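Local coordinates for oxidoreductase, NAD-binding/iron-sulfur cluster-binding protein (Nitratireductor pacificus pht-3B, PDB 6ZXU), which is a cobalamin-dependent reductive dehalogenase carrying two iron-sulfur clusters, which probably relay electrons for removing halogen from organic substrates, at residues G377-A382 and T521-S526; A161-G166 and K384-Y389; V148-E153 and A170-R175. All coordinates share one frame; numbering follows the deposited sequence.

Contact 1. Residues G377-A382 and T521-S526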
loop_
_atom_site.group_PDB
_atom_site.type_symbol
_atom_site.label_atom_id
_atom_site.label_comp_id
_atom_site.label_asym_id
_atom_site.label_seq_id
_atom_site.Cartn_x
_atom_site.Cartn_y
_atom_site.Cartn_z
ATOM N N GLY A 377 24.850 2.057 -12.095
ATOM C CA GLY A 377 23.830 1.471 -12.914
ATOM C C GLY A 377 23.381 0.101 -12.414
ATOM O O GLY A 377 22.192 -0.199 -12.378
ATOM N N ARG A 378 24.318 -0.727 -12.005
ATOM C CA ARG A 378 24.003 -2.029 -11.434
ATOM C C ARG A 378 23.438 -1.908 -10.008
ATOM O O ARG A 378 22.588 -2.676 -9.652
ATOM C CB ARG A 378 25.261 -2.917 -11.400
ATOM C CG ARG A 378 25.788 -3.278 -12.755
ATOM C CD ARG A 378 25.224 -4.565 -13.290
ATOM N NE ARG A 378 25.622 -5.715 -12.445
ATOM C CZ ARG A 378 25.268 -6.988 -12.686
ATOM N NH1 ARG A 378 24.524 -7.304 -13.734
ATOM N NH2 ARG A 378 25.597 -7.949 -11.810
ATOM N N ASN A 379 23.907 -0.946 -9.206
ATOM C CA ASN A 379 23.391 -0.699 -7.875
ATOM C C ASN A 379 21.878 -0.319 -7.985
ATOM O O ASN A 379 21.108 -0.801 -7.186
ATOM C CB ASN A 379 24.132 0.385 -7.140
ATOM C CG ASN A 379 25.579 0.012 -6.818
ATOM O OD1 ASN A 379 26.012 -1.152 -7.032
ATOM N ND2 ASN A 379 26.303 0.978 -6.273
ATOM N N ALA A 380 21.522 0.464 -8.991
ATOM C CA ALA A 380 20.133 0.785 -9.223
ATOM C C ALA A 380 19.296 -0.420 -9.546
ATOM O O ALA A 380 18.269 -0.627 -8.921
ATOM C CB ALA A 380 19.997 1.840 -10.255
ATOM N N GLU A 381 19.783 -1.289 -10.389
ATOM C CA GLU A 381 19.072 -2.493 -10.737
ATOM C C GLU A 381 18.956 -3.451 -9.554
ATOM O O GLU A 381 17.944 -4.113 -9.430
ATOM C CB GLU A 381 19.789 -3.246 -11.888
ATOM C CG GLU A 381 19.862 -2.530 -13.206
ATOM C CD GLU A 381 20.628 -3.373 -14.290
ATOM O OE1 GLU A 381 20.365 -3.068 -15.470
ATOM O OE2 GLU A 381 21.429 -4.349 -13.949
ATOM N N ALA A 382 19.982 -3.540 -8.712
ATOM C CA ALA A 382 19.950 -4.374 -7.520
ATOM C C ALA A 382 18.889 -3.890 -6.526
ATOM O O ALA A 382 18.138 -4.654 -6.039
ATOM C CB ALA A 382 21.322 -4.459 -6.827
ATOM N N THR A 521 19.328 7.272 1.185
ATOM C CA THR A 521 20.570 6.569 1.329
ATOM C C THR A 521 21.713 7.304 0.670
ATOM O O THR A 521 21.523 8.108 -0.212
ATOM C CB THR A 521 20.453 5.129 0.791
ATOM O OG1 THR A 521 21.637 4.358 1.087
ATOM C CG2 THR A 521 20.123 5.036 -0.675
ATOM N N ASP A 522 22.947 6.882 1.035
ATOM C CA ASP A 522 24.177 7.275 0.316
ATOM C C ASP A 522 24.684 6.263 -0.692
ATOM O O ASP A 522 25.622 6.565 -1.439
ATOM C CB ASP A 522 25.301 7.615 1.337
ATOM C CG ASP A 522 25.010 8.877 2.110
ATOM O OD1 ASP A 522 24.354 9.846 1.529
ATOM O OD2 ASP A 522 25.403 8.871 3.320
ATOM N N LEU A 523 24.059 5.086 -0.814
ATOM C CA LEU A 523 24.473 4.148 -1.841
ATOM C C LEU A 523 24.427 4.740 -3.213
ATOM O O LEU A 523 23.397 5.211 -3.655
ATOM C CB LEU A 523 23.607 2.916 -1.812
ATOM C CG LEU A 523 23.935 1.851 -2.810
ATOM C CD1 LEU A 523 25.241 1.170 -2.402
ATOM C CD2 LEU A 523 22.809 0.825 -2.920
ATOM N N PRO A 524 25.552 4.771 -3.940
ATOM C CA PRO A 524 25.540 5.372 -5.303
ATOM C C PRO A 524 24.719 4.589 -6.301
ATOM O O PRO A 524 24.959 3.389 -6.474
ATOM C CB PRO A 524 27.056 5.396 -5.728
ATOM C CG PRO A 524 27.761 5.378 -4.422
ATOM C CD PRO A 524 26.927 4.524 -3.472
ATOM N N MET A 525 23.756 5.288 -6.935
ATOM C CA MET A 525 22.822 4.652 -7.859
ATOM C C MET A 525 22.566 5.577 -9.017
ATOM O O MET A 525 22.466 6.774 -8.761
ATOM C CB MET A 525 21.494 4.370 -7.139
ATOM C CG MET A 525 21.577 3.412 -5.999
ATOM S SD MET A 525 20.088 3.247 -4.968
ATOM C CE MET A 525 20.014 4.883 -4.256
ATOM N N SER A 526 22.400 5.037 -10.205
ATOM C CA SER A 526 21.853 5.816 -11.308
ATOM C C SER A 526 20.377 6.211 -11.033
ATOM O O SER A 526 19.600 5.422 -10.479
ATOM C CB SER A 526 21.897 5.052 -12.598
ATOM O OG SER A 526 23.217 4.650 -12.832
#

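Contact 2. Residues A161-G166 and K384-Y389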
loop_
_atom_site.group_PDB
_atom_site.type_symbol
_atom_site.label_atom_id
_atom_site.label_comp_id
_atom_site.label_asym_id
_atom_site.label_seq_id
_atom_site.Cartn_x
_atom_site.Cartn_y
_atom_site.Cartn_z
ATOM N N ALA A 161 21.745 -10.512 -7.071
ATOM C CA ALA A 161 21.510 -11.923 -6.840
ATOM C C ALA A 161 22.099 -12.413 -5.474
ATOM O O ALA A 161 21.422 -13.147 -4.710
ATOM C CB ALA A 161 21.985 -12.729 -8.023
ATOM N N GLU A 162 23.321 -11.980 -5.149
ATOM C CA GLU A 162 23.978 -12.292 -3.871
ATOM C C GLU A 162 23.236 -11.723 -2.671
ATOM O O GLU A 162 23.306 -12.284 -1.553
ATOM C CB GLU A 162 25.457 -11.720 -3.868
ATOM N N TRP A 163 22.535 -10.599 -2.846
ATOM C CA TRP A 163 21.768 -10.043 -1.741
ATOM C C TRP A 163 20.573 -10.927 -1.344
ATOM O O TRP A 163 20.153 -10.936 -0.209
ATOM C CB TRP A 163 21.225 -8.687 -2.091
ATOM C CG TRP A 163 22.236 -7.617 -2.433
ATOM C CD1 TRP A 163 23.593 -7.743 -2.444
ATOM C CD2 TRP A 163 21.950 -6.264 -2.768
ATOM N NE1 TRP A 163 24.164 -6.556 -2.787
ATOM C CE2 TRP A 163 23.179 -5.628 -3.002
ATOM C CE3 TRP A 163 20.772 -5.541 -2.982
ATOM C CZ2 TRP A 163 23.262 -4.289 -3.434
ATOM C CZ3 TRP A 163 20.849 -4.181 -3.357
ATOM C CH2 TRP A 163 22.097 -3.572 -3.557
ATOM N N ILE A 164 20.040 -11.671 -2.296
ATOM C CA ILE A 164 18.726 -12.294 -2.187
ATOM C C ILE A 164 18.778 -13.806 -2.095
ATOM O O ILE A 164 17.946 -14.399 -1.407
ATOM C CB ILE A 164 17.853 -11.845 -3.410
ATOM C CG1 ILE A 164 17.446 -10.404 -3.237
ATOM C CG2 ILE A 164 16.623 -12.702 -3.623
ATOM C CD1 ILE A 164 17.037 -9.721 -4.521
ATOM N N ARG A 165 19.749 -14.407 -2.753
ATOM C CA ARG A 165 19.863 -15.883 -2.797
ATOM C C ARG A 165 19.893 -16.529 -1.430
ATOM O O ARG A 165 20.597 -16.050 -0.550
ATOM C CB ARG A 165 21.106 -16.299 -3.595
ATOM C CG ARG A 165 21.025 -17.755 -4.056
ATOM C CD ARG A 165 21.572 -17.895 -5.473
ATOM N NE ARG A 165 20.694 -17.265 -6.500
ATOM C CZ ARG A 165 21.089 -16.880 -7.735
ATOM N NH1 ARG A 165 22.371 -17.062 -8.158
ATOM N NH2 ARG A 165 20.186 -16.286 -8.556
ATOM N N GLY A 166 19.042 -17.523 -1.228
ATOM C CA GLY A 166 18.959 -18.182 0.032
ATOM C C GLY A 166 18.130 -17.497 1.113
ATOM O O GLY A 166 18.069 -17.995 2.225
ATOM N N LYS A 384 16.246 -1.978 -7.224
ATOM C CA LYS A 384 14.970 -2.267 -7.818
ATOM C C LYS A 384 14.542 -3.732 -7.682
ATOM O O LYS A 384 13.459 -4.009 -7.205
ATOM C CB LYS A 384 14.888 -1.803 -9.249
ATOM C CG LYS A 384 15.053 -0.323 -9.396
ATOM C CD LYS A 384 14.949 0.102 -10.847
ATOM C CE LYS A 384 15.085 1.592 -10.971
ATOM N NZ LYS A 384 14.899 1.975 -12.373
ATOM N N ALA A 385 15.409 -4.652 -8.023
ATOM C CA ALA A 385 15.147 -6.069 -7.865
ATOM C C ALA A 385 14.815 -6.383 -6.393
ATOM O O ALA A 385 13.873 -7.183 -6.117
ATOM C CB ALA A 385 16.359 -6.891 -8.313
ATOM N N LEU A 386 15.517 -5.778 -5.473
ATOM C CA LEU A 386 15.302 -5.976 -4.080
ATOM C C LEU A 386 13.930 -5.505 -3.670
ATOM O O LEU A 386 13.162 -6.250 -3.009
ATOM C CB LEU A 386 16.386 -5.303 -3.277
ATOM C CG LEU A 386 16.355 -5.450 -1.793
ATOM C CD1 LEU A 386 16.370 -6.940 -1.447
ATOM C CD2 LEU A 386 17.491 -4.738 -1.056
ATOM N N GLY A 387 13.537 -4.337 -4.105
ATOM C CA GLY A 387 12.170 -3.837 -3.778
ATOM C C GLY A 387 11.078 -4.736 -4.352
ATOM O O GLY A 387 10.131 -5.034 -3.645
ATOM N N TYR A 388 11.241 -5.244 -5.570
ATOM C CA TYR A 388 10.213 -6.110 -6.198
ATOM C C TYR A 388 10.126 -7.457 -5.503
ATOM O O TYR A 388 9.050 -7.913 -5.136
ATOM C CB TYR A 388 10.425 -6.224 -7.695
ATOM C CG TYR A 388 10.230 -4.897 -8.401
ATOM C CD1 TYR A 388 8.994 -4.210 -8.339
ATOM C CD2 TYR A 388 11.218 -4.337 -9.153
ATOM C CE1 TYR A 388 8.827 -3.006 -8.955
ATOM C CE2 TYR A 388 11.039 -3.110 -9.821
ATOM C CZ TYR A 388 9.858 -2.453 -9.708
ATOM O OH TYR A 388 9.637 -1.241 -10.349
ATOM N N TYR A 389 11.276 -7.973 -5.103
ATOM C CA TYR A 389 11.349 -9.195 -4.326
ATOM C C TYR A 389 10.598 -9.126 -3.031
ATOM O O TYR A 389 9.989 -10.108 -2.593
ATOM C CB TYR A 389 12.845 -9.528 -4.027
ATOM C CG TYR A 389 13.086 -10.655 -3.093
ATOM C CD1 TYR A 389 12.758 -11.997 -3.419
ATOM C CD2 TYR A 389 13.704 -10.434 -1.889
ATOM C CE1 TYR A 389 13.073 -13.059 -2.555
ATOM C CE2 TYR A 389 14.040 -11.488 -1.045
ATOM C CZ TYR A 389 13.701 -12.800 -1.400
ATOM O OH TYR A 389 14.028 -13.783 -0.526
#

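Contact 3. Residues V148-E153 and A170-R175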
loop_
_atom_site.group_PDB
_atom_site.type_symbol
_atom_site.label_atom_id
_atom_site.label_comp_id
_atom_site.label_asym_id
_atom_site.label_seq_id
_atom_site.Cartn_x
_atom_site.Cartn_y
_atom_site.Cartn_z
ATOM N N VAL A 148 1.948 -17.807 1.813
ATOM C CA VAL A 148 2.503 -16.736 0.981
ATOM C C VAL A 148 3.508 -17.372 0.046
ATOM O O VAL A 148 4.461 -18.022 0.484
ATOM C CB VAL A 148 3.143 -15.615 1.878
ATOM C CG1 VAL A 148 3.948 -14.588 1.041
ATOM C CG2 VAL A 148 2.085 -14.937 2.673
ATOM N N GLN A 149 3.416 -17.096 -1.237
ATOM C CA GLN A 149 4.403 -17.607 -2.197
ATOM C C GLN A 149 5.777 -16.973 -2.053
ATOM O O GLN A 149 5.912 -15.818 -1.711
ATOM C CB GLN A 149 3.883 -17.407 -3.655
ATOM C CG GLN A 149 4.731 -18.192 -4.640
ATOM C CD GLN A 149 4.177 -18.358 -6.050
ATOM O OE1 GLN A 149 4.592 -19.261 -6.787
ATOM N NE2 GLN A 149 3.320 -17.470 -6.448
ATOM N N PHE A 150 6.817 -17.760 -2.295
ATOM C CA PHE A 150 8.159 -17.251 -2.368
ATOM C C PHE A 150 8.206 -16.137 -3.361
ATOM O O PHE A 150 7.515 -16.181 -4.378
ATOM C CB PHE A 150 9.144 -18.350 -2.878
ATOM C CG PHE A 150 9.693 -19.244 -1.803
ATOM C CD1 PHE A 150 9.118 -19.323 -0.592
ATOM C CD2 PHE A 150 10.777 -20.069 -2.075
ATOM C CE1 PHE A 150 9.599 -20.178 0.390
ATOM C CE2 PHE A 150 11.270 -20.918 -1.103
ATOM C CZ PHE A 150 10.663 -20.985 0.142
ATOM N N GLY A 151 9.093 -15.180 -3.109
ATOM C CA GLY A 151 9.374 -14.123 -4.098
ATOM C C GLY A 151 10.160 -14.632 -5.277
ATOM O O GLY A 151 10.943 -15.582 -5.170
ATOM N N ARG A 152 10.008 -13.951 -6.412
ATOM C CA ARG A 152 10.914 -14.132 -7.526
ATOM C C ARG A 152 12.316 -13.630 -7.159
ATOM O O ARG A 152 12.464 -12.619 -6.454
ATOM C CB ARG A 152 10.470 -13.329 -8.740
ATOM C CG ARG A 152 9.246 -13.849 -9.448
ATOM C CD ARG A 152 8.940 -12.994 -10.692
ATOM N NE ARG A 152 10.015 -13.078 -11.638
ATOM C CZ ARG A 152 10.339 -12.133 -12.535
ATOM N NH1 ARG A 152 9.630 -11.036 -12.658
ATOM N NH2 ARG A 152 11.389 -12.296 -13.300
ATOM N N GLU A 153 13.332 -14.333 -7.612
ATOM C CA GLU A 153 14.698 -13.904 -7.337
ATOM C C GLU A 153 15.391 -13.532 -8.662
ATOM O O GLU A 153 15.004 -13.973 -9.725
ATOM C CB GLU A 153 15.492 -15.000 -6.638
ATOM C CG GLU A 153 14.810 -15.609 -5.414
ATOM C CD GLU A 153 15.718 -16.646 -4.665
ATOM O OE1 GLU A 153 16.943 -16.700 -5.003
ATOM O OE2 GLU A 153 15.251 -17.371 -3.708
ATOM N N ALA A 170 13.032 -17.078 4.819
ATOM C CA ALA A 170 13.012 -16.013 5.870
ATOM C C ALA A 170 12.243 -14.745 5.459
ATOM O O ALA A 170 11.474 -14.208 6.213
ATOM C CB ALA A 170 14.437 -15.639 6.251
ATOM N N ARG A 171 12.430 -14.312 4.218
ATOM C CA ARG A 171 11.626 -13.247 3.623
ATOM C C ARG A 171 10.124 -13.597 3.668
ATOM O O ARG A 171 9.298 -12.813 4.095
ATOM C CB ARG A 171 12.105 -13.015 2.190
ATOM C CG ARG A 171 11.302 -12.049 1.309
ATOM C CD ARG A 171 10.329 -12.870 0.507
ATOM N NE ARG A 171 9.611 -12.211 -0.562
ATOM C CZ ARG A 171 8.439 -12.630 -0.985
ATOM N NH1 ARG A 171 7.888 -13.731 -0.502
ATOM N NH2 ARG A 171 7.842 -12.006 -1.973
ATOM N N THR A 172 9.789 -14.775 3.211
ATOM C CA THR A 172 8.401 -15.185 3.194
ATOM C C THR A 172 7.871 -15.473 4.615
ATOM O O THR A 172 6.730 -15.127 4.922
ATOM C CB THR A 172 8.254 -16.353 2.257
ATOM O OG1 THR A 172 8.873 -16.043 0.988
ATOM C CG2 THR A 172 6.796 -16.682 2.068
ATOM N N ASP A 173 8.680 -16.046 5.485
ATOM C CA ASP A 173 8.286 -16.097 6.915
ATOM C C ASP A 173 7.957 -14.743 7.506
ATOM O O ASP A 173 7.000 -14.597 8.282
ATOM C CB ASP A 173 9.351 -16.806 7.781
ATOM C CG ASP A 173 9.284 -18.321 7.700
ATOM O OD1 ASP A 173 8.274 -18.906 7.180
ATOM O OD2 ASP A 173 10.261 -18.959 8.128
ATOM N N MET A 174 8.792 -13.752 7.229
ATOM C CA MET A 174 8.501 -12.374 7.710
ATOM C C MET A 174 7.103 -11.896 7.307
ATOM O O MET A 174 6.337 -11.339 8.110
ATOM C CB MET A 174 9.582 -11.391 7.162
ATOM C CG MET A 174 9.363 -9.967 7.587
ATOM S SD MET A 174 10.439 -8.800 6.649
ATOM C CE MET A 174 9.859 -9.090 4.931
ATOM N N ARG A 175 6.775 -12.061 6.048
ATOM C CA ARG A 175 5.466 -11.670 5.556
ATOM C C ARG A 175 4.376 -12.501 6.238
ATOM O O ARG A 175 3.346 -11.974 6.551
ATOM C CB ARG A 175 5.465 -11.813 4.033
ATOM C CG ARG A 175 4.190 -11.422 3.349
ATOM C CD ARG A 175 3.778 -9.988 3.518
ATOM N NE ARG A 175 4.941 -9.059 3.460
ATOM C CZ ARG A 175 5.579 -8.709 2.341
ATOM N NH1 ARG A 175 5.217 -9.235 1.153
ATOM N NH2 ARG A 175 6.649 -7.865 2.393
#

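Contact 1. Residues G377-A382 and T521-S526
Ala-380 and Met-525 bring helix 376-390 close to the loop that follows strand 514-521, with 4.9 Å between their CA atoms, and the CA atoms of Gly-377 and Ser-526 come almost as near. The contact is a worked example of how a side-chain amide can fasten a loop that lacks regular secondary structure. Asn-379 points its CB at the loop and carries CG beside its own backbone N, anti to the carbonyl carbon (chi1 -66°). From there ND2 gives a hydrogen bond of 2.8 Å to Pro-524 O. The bond is fairly straight at the hydrogen (159°), and the donor approaches in the plane of the proline carbonyl, while the oxygen lies close to the amide plane of the asparagine. The same ND2 is also bonded to Leu-373 O, and Leu-523 CD1 packs 4.0 Å from it. Beside this polar link Ala-380 CB lies against Ser-526 O at 3.6 Å. The apolar packing is between Ala-380 CB and Met-525 CB, 4.3 Å apart. Met-525 CG lies 4.1 Å from Asn-379 CB. The methionine chain then bends away at its last torsion, and the residue packs on Ile-397 and Val-424 of the neighbouring sheet. Ser-526 OG comes within 3.2 Å of Gly-377 N, but the angle is poor for a hydrogen bond. Where the loop begins, Thr-521 OG1 accepts from Leu-523 N in an ST turn. Two acceptors gripping one amide nitrogen should fix the rotation of the Asn-379 amide, so that a buried polar group holds the loop on the helix while methyl and methylene groups fill in around it.

Contact 2. Residues A161-G166 and K384-Y389
Ile-164 lays its CG2 methyl over one face of the Tyr-389 ring, 3.6 Å from the centroid and only 10° off the ring normal, which makes a well-centred CH-pi contact. The tyrosine reaches it because CG stands anti to the backbone N (chi1 172°), and the two side chains run past each other in opposite directions. Arg-171 makes a cation-pi contact from the opposite face, so the ring is sandwiched between an aliphatic and a cationic partner. At its far end, Tyr-389 OH is hydrogen-bonded to Thr-167 OG1, which is in turn bonded to Ile-164 O; ring and isoleucine are thus tied through the same threonine. Ile-164 CG1 lies between two partners, 4.0 Å from Leu-386 CD1 and as near to Tyr-389 CD2, and Ile-164 CD1 lies 4.2 Å from Leu-386 CA. The second leucine methyl is used by Trp-163, whose indole crosses the leucine at about a right angle, with CE3 3.9 Å from Leu-386 CD2. The tryptophan itself is steadied by a hydrogen bond from NE1 to Gly-370 O and by an edge-to-face contact with His-466. Each methyl of Leu-386 therefore has its own partner, and both partners come from the single turn of helix 161-164, where Ala-161 O accepts from both Ile-164 N and Arg-165 N. Buried packing of this kind, aliphatic branches against aromatic rings, with the polar ends of Trp-163 and Tyr-389 hydrogen-bonded to Gly-370 and Thr-167, is that of a hydrophobic core; here it joins the connection between strand 142-149 and helix 168-190 to helix 376-390, which leads into strand 394-399 of the second four-stranded antiparallel sheet.

Contact 3. Residues V148-E153 and A170-R175
Arg-171 sends its side chain from the helix to the backbone of residues 149-151. Its CB points toward that chain, CG stands anti to the backbone N, and a bend at chi2 (-95°) then sets the direction of CD, from which NE and the guanidinium continue past Gly-151. NE passes 3.9 Å from Gly-151 N and CZ comes to 3.4 Å, as the peptide nitrogen of the glycine rests over one face of the guanidinium, offset toward its rim. Both groups are donors there, so the closeness is packing and not a bond. At the tip NH1 divides its hydrogens: it reaches Gln-149 O at 3.1 Å (142° at the hydrogen), on a lone pair in the carbonyl plane, and Thr-172 OG1 at 2.9 Å. NH2 lies 3.4 Å from Gly-151 CA and is bonded to Tyr-389 O. Thr-172 OG1, also bonded to Asn-168 O, sits 3.6 Å from Phe-150 CD1. The threonine turns its methyl the other way, CG2 approaching Val-148 CG1 to 3.7 Å and pressing close on the valine carbonyl, while Arg-175 CG packs on the same valine methyl. The buried cation thus meets backbone carbonyls and a hydroxyl, whose partial negative charges probably help to offset its charge. The chemistry implies that one guanidinium ties the end of strand 142-149 to helix 168-190, with a small apolar patch alongside.

Contacts 2 and 3 are buried, whereas contact 1 is only partly so and includes partly exposed residues. Contacts 1 and 2 share helix 376-390 and touch directly: Ala-382 CB lies 3.5 Å from Trp-163 CH2. Contact 2 meets contact 3 where Arg-171 bonds to the backbone carbonyl of Tyr-389, and helix 161-164 falls in the chain between the strand and the helix of contact 3. Contacts 1 and 3 do not touch, their nearest atoms being about 10 Å apart. The chemistry follows place: a neutral amide clamps a loop in contact 1, apolar and aromatic packing fills contact 2, and a buried cation ties backbone in contact 3.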